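Local coordinates for GCN5-related N-acetyltransferase (Exiguobacterium sibiricum 255-15, PDB 3GY9), which binds coenzyme A and probably transfers an acyl group, carried on it as a thioester, to an acceptor that is not yet known, at residues A[4-9]-A[52-57]; A[32-37]-A[78-83]; A[108-113]-A[140-145]. All coordinates share one frame; numbering follows the deposited sequence. Where two conformers were deposited one is given.

Interaction 1: A[4-9]-A[52-57]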
loop_
_atom_site.group_PDB
_atom_site.type_symbol
_atom_site.label_atom_id
_atom_site.label_comp_id
_atom_site.label_asym_id
_atom_site.label_seq_id
_atom_site.Cartn_x
_atom_site.Cartn_y
_atom_site.Cartn_z
ATOM N N VAL A 4 11.248 -12.090 -0.267
ATOM C CA VAL A 4 11.167 -10.857 -1.016
ATOM C C VAL A 4 11.929 -9.787 -0.283
ATOM O O VAL A 4 12.193 -9.903 0.920
ATOM C CB VAL A 4 9.707 -10.344 -1.241
ATOM C CG1 VAL A 4 8.911 -11.347 -2.041
ATOM C CG2 VAL A 4 9.007 -10.023 0.088
ATOM N N THR A 5 12.280 -8.751 -1.026
ATOM C CA THR A 5 12.813 -7.523 -0.462
ATOM C C THR A 5 11.795 -6.420 -0.766
ATOM O O THR A 5 11.218 -6.385 -1.845
ATOM C CB THR A 5 14.175 -7.199 -1.076
ATOM O OG1 THR A 5 14.035 -7.028 -2.489
ATOM C CG2 THR A 5 15.151 -8.315 -0.814
ATOM N N ILE A 6 11.541 -5.547 0.202
ATOM C CA ILE A 6 10.636 -4.436 -0.009
ATOM C C ILE A 6 11.505 -3.193 -0.188
ATOM O O ILE A 6 12.290 -2.843 0.710
ATOM C CB ILE A 6 9.681 -4.202 1.183
ATOM C CG1 ILE A 6 8.929 -5.475 1.615
ATOM C CG2 ILE A 6 8.696 -3.083 0.851
ATOM C CD1 ILE A 6 7.946 -5.998 0.635
ATOM N N GLU A 7 11.344 -2.525 -1.326
ATOM C CA GLU A 7 12.176 -1.390 -1.707
ATOM C C GLU A 7 11.313 -0.145 -1.910
ATOM O O GLU A 7 10.205 -0.254 -2.421
ATOM C CB GLU A 7 12.923 -1.712 -3.015
ATOM C CG GLU A 7 13.502 -0.487 -3.690
ATOM C CD GLU A 7 14.515 -0.787 -4.757
ATOM O OE1 GLU A 7 15.685 -0.396 -4.568
ATOM O OE2 GLU A 7 14.145 -1.396 -5.779
ATOM N N ARG A 8 11.840 1.025 -1.555
ATOM C CA ARG A 8 11.226 2.310 -1.896
ATOM C C ARG A 8 11.434 2.630 -3.368
ATOM O O ARG A 8 12.545 2.492 -3.894
ATOM C CB ARG A 8 11.892 3.407 -1.074
ATOM C CG ARG A 8 11.324 4.801 -1.185
ATOM C CD ARG A 8 12.156 5.763 -0.321
ATOM N NE ARG A 8 12.329 5.178 0.991
ATOM C CZ ARG A 8 11.418 5.228 1.969
ATOM N NH1 ARG A 8 10.331 5.996 1.865
ATOM N NH2 ARG A 8 11.642 4.562 3.081
ATOM N N VAL A 9 10.373 3.076 -4.029
ATOM C CA VAL A 9 10.439 3.458 -5.416
ATOM C C VAL A 9 10.887 4.903 -5.473
ATOM O O VAL A 9 10.139 5.798 -5.086
ATOM C CB VAL A 9 9.071 3.300 -6.107
ATOM C CG1 VAL A 9 9.104 3.823 -7.525
ATOM C CG2 VAL A 9 8.645 1.861 -6.071
ATOM N N PHE A 52 6.223 1.656 -2.337
ATOM C CA PHE A 52 7.113 0.506 -2.226
ATOM C C PHE A 52 6.785 -0.567 -3.242
ATOM O O PHE A 52 5.653 -0.685 -3.693
ATOM C CB PHE A 52 7.027 -0.103 -0.823
ATOM C CG PHE A 52 7.389 0.855 0.253
ATOM C CD1 PHE A 52 8.716 1.118 0.536
ATOM C CD2 PHE A 52 6.408 1.503 0.988
ATOM C CE1 PHE A 52 9.061 2.030 1.524
ATOM C CE2 PHE A 52 6.756 2.422 1.989
ATOM C CZ PHE A 52 8.086 2.673 2.254
ATOM N N VAL A 53 7.806 -1.355 -3.581
ATOM C CA VAL A 53 7.618 -2.583 -4.338
ATOM C C VAL A 53 8.254 -3.746 -3.599
ATOM O O VAL A 53 9.273 -3.562 -2.907
ATOM C CB VAL A 53 8.235 -2.535 -5.769
ATOM C CG1 VAL A 53 7.354 -1.713 -6.672
ATOM C CG2 VAL A 53 9.664 -2.040 -5.744
ATOM N N ALA A 54 7.659 -4.927 -3.776
ATOM C CA ALA A 54 8.241 -6.174 -3.284
ATOM C C ALA A 54 8.912 -6.830 -4.481
ATOM O O ALA A 54 8.277 -7.025 -5.510
ATOM C CB ALA A 54 7.186 -7.073 -2.728
ATOM N N LEU A 55 10.196 -7.125 -4.334
ATOM C CA LEU A 55 10.981 -7.756 -5.367
ATOM C C LEU A 55 11.307 -9.180 -4.991
ATOM O O LEU A 55 11.744 -9.460 -3.867
ATOM C CB LEU A 55 12.283 -7.009 -5.582
ATOM C CG LEU A 55 12.147 -5.577 -6.069
ATOM C CD1 LEU A 55 13.518 -4.993 -6.216
ATOM C CD2 LEU A 55 11.413 -5.475 -7.395
ATOM N N SER A 56 11.149 -10.074 -5.958
ATOM C CA SER A 56 11.537 -11.464 -5.784
ATOM C C SER A 56 13.057 -11.637 -5.732
ATOM O O SER A 56 13.813 -10.702 -5.976
ATOM C CB SER A 56 10.987 -12.308 -6.925
ATOM O OG SER A 56 11.793 -12.164 -8.094
ATOM N N THR A 57 13.506 -12.858 -5.466
ATOM C CA THR A 57 14.938 -13.172 -5.462
ATOM C C THR A 57 15.561 -13.038 -6.853
ATOM O O THR A 57 16.784 -13.011 -6.989
ATOM C CB THR A 57 15.212 -14.582 -4.926
ATOM O OG1 THR A 57 14.472 -15.541 -5.689
ATOM C CG2 THR A 57 14.826 -14.669 -3.448
HETATM O O HOH W 1 14.943 -9.390 -3.761
#
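Thr5 and Leu55 face each other as a hydrogen-bonded antiparallel pair, and two residues on Glu7 and Val53 do the same, so all four inward-facing N-H groups and carbonyls are matched. Thr5 N gives to Leu55 O at 3.0 Å and Leu55 N returns the bond to Thr5 O at 2.8 Å; Glu7 N to Val53 O, also 2.8 Å, is nearly straight at 171°, and Val53 N gives to Glu7 O at 2.9 Å. Val53 O additionally takes a CA-H contact from Ile6 CA at 3.3 Å. Thr5 OG1, turned between its own backbone N and carbonyl carbon (chi1 60°), is hydrogen-bonded to water 1 at 2.8 Å, and the water in turn donates to Ser56 O. In one of its two conformers Glu7 OE2 lies near Leu55 CD1 and bonds to Tyr15 OH. On the other face of the ladder Ile6 CD1 rests on Ala54 CB at 3.6 Å. Arg8 runs alongside Phe52, whose CE1 sits 3.8 Å above one face of the guanidinium, off toward its rim; the charge is met by Glu104. Phe52 and Ile6 also touch helix 93-105. This is the antiparallel edge pairing of the N-terminal strand in the GNAT acetyltransferase sheet.

Interaction 2: A[32-37]-A[78-83]. With COA (coenzyme A), chain B; SO4 (sulfate ion), chain E; SO4 (sulfate ion), chain F; SO4 (sulfate ion), chain D.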
loop_
_atom_site.group_PDB
_atom_site.type_symbol
_atom_site.label_atom_id
_atom_site.label_comp_id
_atom_site.label_asym_id
_atom_site.label_seq_id
_atom_site.Cartn_x
_atom_site.Cartn_y
_atom_site.Cartn_z
ATOM N N VAL A 32 -3.259 -0.206 -10.028
ATOM C CA VAL A 32 -1.863 -0.145 -10.462
ATOM C C VAL A 32 -1.747 0.793 -11.668
ATOM O O VAL A 32 -0.846 1.644 -11.730
ATOM C CB VAL A 32 -1.291 -1.535 -10.816
ATOM C CG1 VAL A 32 0.159 -1.422 -11.264
ATOM C CG2 VAL A 32 -1.404 -2.467 -9.626
ATOM N N GLU A 33 -2.680 0.659 -12.604
ATOM C CA GLU A 33 -2.731 1.555 -13.752
ATOM C C GLU A 33 -2.846 3.015 -13.317
ATOM O O GLU A 33 -2.151 3.878 -13.852
ATOM C CB GLU A 33 -3.929 1.198 -14.615
ATOM C CG GLU A 33 -3.961 1.885 -15.946
ATOM C CD GLU A 33 -4.821 1.121 -16.934
ATOM O OE1 GLU A 33 -6.018 0.932 -16.633
ATOM O OE2 GLU A 33 -4.295 0.683 -17.986
ATOM N N ARG A 34 -3.730 3.306 -12.359
ATOM C CA ARG A 34 -3.927 4.669 -11.889
ATOM C C ARG A 34 -2.640 5.212 -11.282
ATOM O O ARG A 34 -2.220 6.343 -11.576
ATOM C CB ARG A 34 -5.055 4.720 -10.854
ATOM C CG ARG A 34 -6.441 4.604 -11.431
ATOM C CD ARG A 34 -7.516 5.108 -10.444
ATOM N NE ARG A 34 -8.077 4.074 -9.570
ATOM C CZ ARG A 34 -7.588 3.673 -8.390
ATOM N NH1 ARG A 34 -6.470 4.184 -7.868
ATOM N NH2 ARG A 34 -8.228 2.726 -7.715
HETATM N N MSE A 35 -2.003 4.406 -10.445
HETATM C CA MSE A 35 -0.769 4.801 -9.773
HETATM C C MSE A 35 0.279 5.202 -10.809
HETATM O O MSE A 35 0.929 6.245 -10.703
HETATM C CB MSE A 35 -0.244 3.640 -8.915
HETATM C CG MSE A 35 0.853 4.019 -7.939
HETATM SE SE MSE A 35 2.625 3.740 -8.650
HETATM C CE MSE A 35 2.713 1.849 -8.379
ATOM N N LEU A 36 0.458 4.353 -11.803
ATOM C CA LEU A 36 1.557 4.581 -12.748
ATOM C C LEU A 36 1.239 5.653 -13.751
ATOM O O LEU A 36 2.117 6.515 -14.078
ATOM C CB LEU A 36 1.912 3.288 -13.453
ATOM C CG LEU A 36 2.500 2.239 -12.505
ATOM C CD1 LEU A 36 2.540 0.881 -13.194
ATOM C CD2 LEU A 36 3.894 2.585 -12.016
ATOM N N ARG A 37 -0.013 5.702 -14.213
ATOM C CA ARG A 37 -0.408 6.771 -15.137
ATOM C C ARG A 37 -0.325 8.148 -14.496
ATOM O O ARG A 37 0.070 9.080 -15.163
ATOM C CB ARG A 37 -1.795 6.534 -15.718
ATOM C CG ARG A 37 -1.844 5.355 -16.678
ATOM C CD ARG A 37 -3.260 5.148 -17.220
ATOM N NE ARG A 37 -3.252 4.127 -18.265
ATOM C CZ ARG A 37 -4.335 3.677 -18.895
ATOM N NH1 ARG A 37 -5.532 4.138 -18.587
ATOM N NH2 ARG A 37 -4.204 2.741 -19.827
ATOM N N ARG A 78 -3.287 8.140 3.806
ATOM C CA ARG A 78 -4.044 7.151 3.066
ATOM C C ARG A 78 -3.087 6.111 2.512
ATOM O O ARG A 78 -2.094 6.478 1.857
ATOM C CB ARG A 78 -4.769 7.825 1.902
ATOM C CG ARG A 78 -5.725 6.880 1.220
ATOM C CD ARG A 78 -6.385 7.555 0.027
ATOM N NE ARG A 78 -7.488 6.751 -0.514
ATOM C CZ ARG A 78 -8.767 6.899 -0.161
ATOM N NH1 ARG A 78 -9.143 7.759 0.767
ATOM N NH2 ARG A 78 -9.679 6.113 -0.699
ATOM N N ILE A 79 -3.350 4.831 2.792
ATOM C CA ILE A 79 -2.603 3.736 2.207
ATOM C C ILE A 79 -3.185 3.449 0.827
ATOM O O ILE A 79 -4.385 3.277 0.700
ATOM C CB ILE A 79 -2.649 2.506 3.124
ATOM C CG1 ILE A 79 -1.904 2.840 4.434
ATOM C CG2 ILE A 79 -2.064 1.279 2.426
ATOM C CD1 ILE A 79 -2.058 1.794 5.527
ATOM N N ARG A 80 -2.327 3.479 -0.201
ATOM C CA ARG A 80 -2.789 3.462 -1.579
ATOM C C ARG A 80 -2.116 2.428 -2.421
ATOM O O ARG A 80 -0.942 2.127 -2.254
ATOM C CB ARG A 80 -2.511 4.811 -2.229
ATOM C CG ARG A 80 -3.120 5.977 -1.454
ATOM C CD ARG A 80 -3.353 7.189 -2.344
ATOM N NE ARG A 80 -4.374 6.944 -3.350
ATOM C CZ ARG A 80 -4.615 7.724 -4.398
ATOM N NH1 ARG A 80 -3.903 8.814 -4.623
ATOM N NH2 ARG A 80 -5.546 7.370 -5.261
ATOM N N HIS A 81 -2.880 1.936 -3.386
ATOM C CA HIS A 81 -2.348 1.146 -4.494
ATOM C C HIS A 81 -1.711 -0.158 -4.076
ATOM O O HIS A 81 -0.737 -0.599 -4.673
ATOM C CB HIS A 81 -1.360 1.962 -5.342
ATOM C CG HIS A 81 -1.867 3.313 -5.749
ATOM N ND1 HIS A 81 -3.041 3.496 -6.446
ATOM C CD2 HIS A 81 -1.345 4.550 -5.560
ATOM C CE1 HIS A 81 -3.207 4.788 -6.686
ATOM N NE2 HIS A 81 -2.202 5.448 -6.133
ATOM N N VAL A 82 -2.253 -0.812 -3.060
ATOM C CA VAL A 82 -1.703 -2.075 -2.589
ATOM C C VAL A 82 -2.215 -3.207 -3.459
ATOM O O VAL A 82 -3.414 -3.405 -3.587
ATOM C CB VAL A 82 -2.133 -2.345 -1.132
ATOM C CG1 VAL A 82 -1.762 -3.767 -0.726
ATOM C CG2 VAL A 82 -1.504 -1.316 -0.209
ATOM N N TYR A 83 -1.290 -3.938 -4.063
ATOM C CA TYR A 83 -1.644 -5.043 -4.968
ATOM C C TYR A 83 -0.518 -6.067 -4.974
ATOM O O TYR A 83 0.650 -5.698 -5.114
ATOM C CB TYR A 83 -1.854 -4.524 -6.397
ATOM C CG TYR A 83 -2.287 -5.608 -7.342
ATOM C CD1 TYR A 83 -3.611 -6.026 -7.395
ATOM C CD2 TYR A 83 -1.369 -6.226 -8.170
ATOM C CE1 TYR A 83 -4.010 -7.039 -8.258
ATOM C CE2 TYR A 83 -1.768 -7.253 -9.032
ATOM C CZ TYR A 83 -3.075 -7.653 -9.064
ATOM O OH TYR A 83 -3.489 -8.662 -9.916
HETATM N N1A COA B . -6.480 -13.069 -1.523
HETATM C C2A COA B . -6.965 -12.181 -0.581
HETATM N N3A COA B . -6.517 -12.224 0.725
HETATM C C4A COA B . -5.587 -13.146 1.078
HETATM C C5A COA B . -5.085 -14.051 0.146
HETATM C C6A COA B . -5.540 -14.008 -1.168
HETATM N N6A COA B . -5.163 -14.922 -2.052
HETATM N N7A COA B . -4.188 -14.840 0.790
HETATM C C8A COA B . -4.113 -14.459 2.084
HETATM N N9A COA B . -4.986 -13.415 2.269
HETATM C C1B COA B . -5.276 -12.706 3.519
HETATM C C2B COA B . -5.495 -13.664 4.680
HETATM O O2B COA B . -6.479 -13.137 5.549
HETATM C C3B COA B . -4.153 -13.698 5.364
HETATM O O3B COA B . -4.218 -13.991 6.737
HETATM P P3B COA B . -3.651 -15.414 7.224
HETATM O O7A COA B . -3.788 -15.528 8.724
HETATM O O8A COA B . -4.450 -16.479 6.516
HETATM O O9A COA B . -2.196 -15.556 6.844
HETATM C C4B COA B . -3.672 -12.281 5.140
HETATM O O4B COA B . -4.156 -11.912 3.863
HETATM C C5B COA B . -2.151 -12.137 5.228
HETATM O O5B COA B . -1.539 -12.987 4.293
HETATM P P1A COA B . -0.382 -12.490 3.270
HETATM O O1A COA B . 0.609 -11.595 3.947
HETATM O O2A COA B . 0.170 -13.749 2.686
HETATM O O3A COA B . -1.289 -11.726 2.201
HETATM P P2A COA B . -0.984 -11.458 0.653
HETATM O O4A COA B . 0.502 -11.389 0.348
HETATM O O5A COA B . -1.803 -12.383 -0.170
HETATM O O6A COA B . -1.568 -9.969 0.536
HETATM C CBP COA B . -3.562 -8.896 -0.342
HETATM C CCP COA B . -2.940 -9.688 0.810
HETATM C CDP COA B . -2.879 -7.535 -0.434
HETATM C CEP COA B . -5.057 -8.697 -0.015
HETATM C CAP COA B . -3.372 -9.664 -1.665
HETATM O OAP COA B . -3.865 -10.978 -1.518
HETATM C C9P COA B . -4.097 -8.987 -2.794
HETATM O O9P COA B . -3.518 -7.925 -3.502
HETATM N N8P COA B . -5.312 -9.464 -3.043
HETATM C C7P COA B . -6.151 -8.931 -4.110
HETATM C C6P COA B . -7.629 -8.942 -3.714
HETATM C C5P COA B . -8.135 -10.362 -3.593
HETATM O O5P COA B . -7.334 -11.308 -3.493
HETATM N N4P COA B . -9.456 -10.525 -3.607
HETATM C C3P COA B . -10.079 -11.770 -3.212
HETATM C C2P COA B . -9.837 -12.890 -4.224
HETATM S S1P COA B . -10.345 -12.506 -5.919
HETATM S S SO4 E . -6.317 3.685 -3.613
HETATM O O1 SO4 E . -5.615 2.417 -3.827
HETATM O O2 SO4 E . -6.503 4.397 -4.872
HETATM O O3 SO4 E . -5.572 4.514 -2.679
HETATM O O4 SO4 E . -7.630 3.425 -3.008
HETATM S S SO4 F . -5.582 8.262 -8.671
HETATM O O1 SO4 F . -6.166 6.986 -8.254
HETATM O O2 SO4 F . -4.207 8.003 -9.092
HETATM O O3 SO4 F . -5.694 9.222 -7.562
HETATM O O4 SO4 F . -6.311 8.781 -9.818
HETATM S S SO4 D . -9.601 -0.341 -8.573
HETATM O O1 SO4 D . -10.609 -0.929 -9.456
HETATM O O2 SO4 D . -8.508 -1.279 -8.336
HETATM O O3 SO4 D . -10.218 0.039 -7.303
HETATM O O4 SO4 D . -9.080 0.853 -9.232
#
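Helix 32-37 passes over strand 78-83 with the two axes 117° apart and 8.6 Å away at closest approach, Val32 and His81 being the nearest residues by CA. The strand is the fourth of the GNAT fold, and His81 adopts the left-handed helical region of backbone torsions, consistent with the beta bulge known at this point in the family. Met35, present as selenomethionine, lays CB over the centre of the His81 imidazole, a CH-pi contact 3.6 Å from CB to the ring centroid and 9° off the ring normal. In one of two conformers its CG, anti to the backbone N (chi1 -167°), lies over His81 CD2. Arg34 comes at the ring's edge, NH1 lying in the imidazole plane beside CE1. An alanine in place of His81 would probably open a gap under Met35 CB and CG and leave Arg34 NH1 without that neighbour. Arg34 NH1 and Arg80 NH2, like charges 4.2 Å apart, are bridged by two sulfates, probably from the crystallisation liquor: O2 of the chain E ion takes a bond from each, while O1 of the chain F ion takes a weak one from each. Arg80 also pairs with Glu42. Further along, Val32 CG2 meets Tyr83 CB, the two side chains crossing at about a right angle; Tyr83 OH bonds to Glu27, and its CA lies 3.7 Å from coenzyme A O9P. At the turned backbone itself, His81 N donates to O1 of the chain E sulfate at 2.8 Å.

Interaction 3: A[108-113]-A[140-145]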
loop_
_atom_site.group_PDB
_atom_site.type_symbol
_atom_site.label_atom_id
_atom_site.label_comp_id
_atom_site.label_asym_id
_atom_site.label_seq_id
_atom_site.Cartn_x
_atom_site.Cartn_y
_atom_site.Cartn_z
ATOM N N THR A 108 4.611 10.247 10.404
ATOM C CA THR A 108 4.059 11.488 9.857
ATOM C C THR A 108 2.597 11.714 10.230
ATOM O O THR A 108 2.222 12.855 10.464
ATOM C CB THR A 108 4.203 11.503 8.328
ATOM O OG1 THR A 108 5.588 11.441 8.003
ATOM C CG2 THR A 108 3.652 12.769 7.739
ATOM N N TYR A 109 1.805 10.638 10.323
ATOM C CA TYR A 109 0.347 10.707 10.460
ATOM C C TYR A 109 -0.114 10.069 11.768
ATOM O O TYR A 109 0.508 9.140 12.274
ATOM C CB TYR A 109 -0.360 10.040 9.265
ATOM C CG TYR A 109 0.058 10.660 7.942
ATOM C CD1 TYR A 109 -0.407 11.911 7.562
ATOM C CD2 TYR A 109 0.914 9.996 7.086
ATOM C CE1 TYR A 109 -0.036 12.484 6.344
ATOM C CE2 TYR A 109 1.320 10.562 5.871
ATOM C CZ TYR A 109 0.847 11.818 5.519
ATOM O OH TYR A 109 1.257 12.414 4.342
ATOM N N ASP A 110 -1.184 10.623 12.325
ATOM C CA ASP A 110 -1.763 10.118 13.563
ATOM C C ASP A 110 -2.879 9.114 13.295
ATOM O O ASP A 110 -3.365 8.464 14.225
ATOM C CB ASP A 110 -2.291 11.277 14.407
ATOM C CG ASP A 110 -1.179 12.131 14.926
ATOM O OD1 ASP A 110 -0.300 11.574 15.598
ATOM O OD2 ASP A 110 -1.141 13.335 14.636
ATOM N N ARG A 111 -3.266 8.987 12.028
ATOM C CA ARG A 111 -4.300 8.058 11.616
ATOM C C ARG A 111 -4.013 7.610 10.205
ATOM O O ARG A 111 -3.555 8.417 9.403
ATOM C CB ARG A 111 -5.655 8.754 11.642
ATOM C CG ARG A 111 -6.816 7.874 11.216
ATOM C CD ARG A 111 -8.162 8.572 11.435
ATOM N NE ARG A 111 -8.515 8.646 12.849
ATOM C CZ ARG A 111 -8.690 9.773 13.544
ATOM N NH1 ARG A 111 -8.579 10.971 12.973
ATOM N NH2 ARG A 111 -9.011 9.698 14.835
ATOM N N LEU A 112 -4.247 6.335 9.898
ATOM C CA LEU A 112 -4.156 5.831 8.519
ATOM C C LEU A 112 -5.480 5.255 8.083
ATOM O O LEU A 112 -6.151 4.574 8.859
ATOM C CB LEU A 112 -3.091 4.747 8.380
ATOM C CG LEU A 112 -1.673 5.190 8.736
ATOM C CD1 LEU A 112 -0.735 4.004 8.641
ATOM C CD2 LEU A 112 -1.177 6.330 7.839
ATOM N N VAL A 113 -5.849 5.562 6.840
ATOM C CA VAL A 113 -7.103 5.104 6.273
ATOM C C VAL A 113 -6.867 4.480 4.916
ATOM O O VAL A 113 -5.853 4.719 4.287
ATOM C CB VAL A 113 -8.124 6.248 6.146
ATOM C CG1 VAL A 113 -8.336 6.908 7.511
ATOM C CG2 VAL A 113 -7.716 7.280 5.104
ATOM N N LEU A 140 -7.142 3.240 11.203
ATOM C CA LEU A 140 -6.327 2.835 12.349
ATOM C C LEU A 140 -5.660 4.057 12.956
ATOM O O LEU A 140 -4.977 4.783 12.240
ATOM C CB LEU A 140 -5.264 1.826 11.910
ATOM C CG LEU A 140 -4.252 1.355 12.962
ATOM C CD1 LEU A 140 -4.964 0.631 14.088
ATOM C CD2 LEU A 140 -3.181 0.476 12.309
ATOM N N ASP A 141 -5.835 4.257 14.258
ATOM C CA ASP A 141 -5.181 5.358 14.974
ATOM C C ASP A 141 -3.783 4.962 15.439
ATOM O O ASP A 141 -3.551 3.816 15.808
ATOM C CB ASP A 141 -5.995 5.758 16.208
ATOM C CG ASP A 141 -7.302 6.437 15.867
ATOM O OD1 ASP A 141 -7.426 7.029 14.773
ATOM O OD2 ASP A 141 -8.202 6.391 16.733
ATOM N N LYS A 142 -2.877 5.933 15.501
ATOM C CA LYS A 142 -1.509 5.659 15.934
ATOM C C LYS A 142 -1.475 5.099 17.350
ATOM O O LYS A 142 -0.686 4.215 17.644
ATOM C CB LYS A 142 -0.648 6.925 15.867
ATOM C CG LYS A 142 0.836 6.668 16.134
ATOM C CD LYS A 142 1.706 7.909 15.944
ATOM C CE LYS A 142 1.459 8.966 16.994
ATOM N NZ LYS A 142 2.588 9.956 17.062
ATOM N N THR A 143 -2.334 5.613 18.219
ATOM C CA THR A 143 -2.361 5.138 19.601
ATOM C C THR A 143 -2.671 3.642 19.646
ATOM O O THR A 143 -2.075 2.911 20.429
ATOM C CB THR A 143 -3.357 5.931 20.461
ATOM O OG1 THR A 143 -4.627 5.962 19.814
ATOM C CG2 THR A 143 -2.879 7.359 20.654
ATOM N N ALA A 144 -3.558 3.172 18.771
ATOM C CA ALA A 144 -3.866 1.749 18.687
ATOM C C ALA A 144 -2.668 0.970 18.149
ATOM O O ALA A 144 -2.306 -0.084 18.675
ATOM C CB ALA A 144 -5.081 1.519 17.814
ATOM N N PHE A 145 -2.056 1.503 17.101
ATOM C CA PHE A 145 -0.850 0.918 16.528
ATOM C C PHE A 145 0.247 0.810 17.589
ATOM O O PHE A 145 0.922 -0.221 17.685
ATOM C CB PHE A 145 -0.382 1.793 15.354
ATOM C CG PHE A 145 0.921 1.366 14.738
ATOM C CD1 PHE A 145 0.967 0.318 13.834
ATOM C CD2 PHE A 145 2.113 2.023 15.056
ATOM C CE1 PHE A 145 2.170 -0.071 13.250
ATOM C CE2 PHE A 145 3.315 1.632 14.476
ATOM C CZ PHE A 145 3.336 0.585 13.579
HETATM O O HOH W 2 -3.721 8.459 17.414
#
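Arg111 and Asp141 lie side by side and point the same way from a non-hydrogen-bonded antiparallel pair, with guanidinium and carboxylate planes turned 64° apart. The arginine starts out with CG anti to the backbone N, then a bend at chi3 of -73° sets NE 2.7 Å from Asp141 OD1. The salt bridge is short, but its hydrogen bond is weak, with the N-H pointing well off the oxygen. Asp141 occupies the N-cap position of helix 142-147, yet its side chain makes no capping bond. Asp110 and Lys142 meet at an oblique angle: OD1 is 3.4 Å from Lys142 CE and 3.6 Å from NZ, a long salt bridge, while OD2 pairs with Arg75. Between the two backbones Lys142 N donates to Asp110 O at 2.9 Å from above the carbonyl plane, 43° out of it, and water 2 donates to the same oxygen. Leu112 and Leu140 exchange two backbone bonds; their side chains lie on the face away from the Arg111 pair, against helix 93-105. Backbone bonds thus fix the strand-to-helix junction, and the two outer charge pairs, one badly angled and one long, are likely to add attraction with little directional hold.

All three contacts reach one mixed sheet. Interaction 1 joins an outermost strand to its neighbour and interaction 3 pairs strands 111-114 and 138-141 toward the other end, their centres about 24 Å apart; both are partly buried and rest on backbone ladders. Interaction 2 is the buried one, a helix set on strand 76-84 without a single direct hydrogen bond between its segments, and it alone includes residues of the coenzyme A pocket. It touches interaction 3 directly, Ile79 N lying 2.9 Å from Val113 O, probably a hydrogen bond. Helix 93-105 takes apolar side chains from the strands of all three. The arginines and lysine are answered by carboxylates in interactions 1 and 3, largely by sulfates in interaction 2.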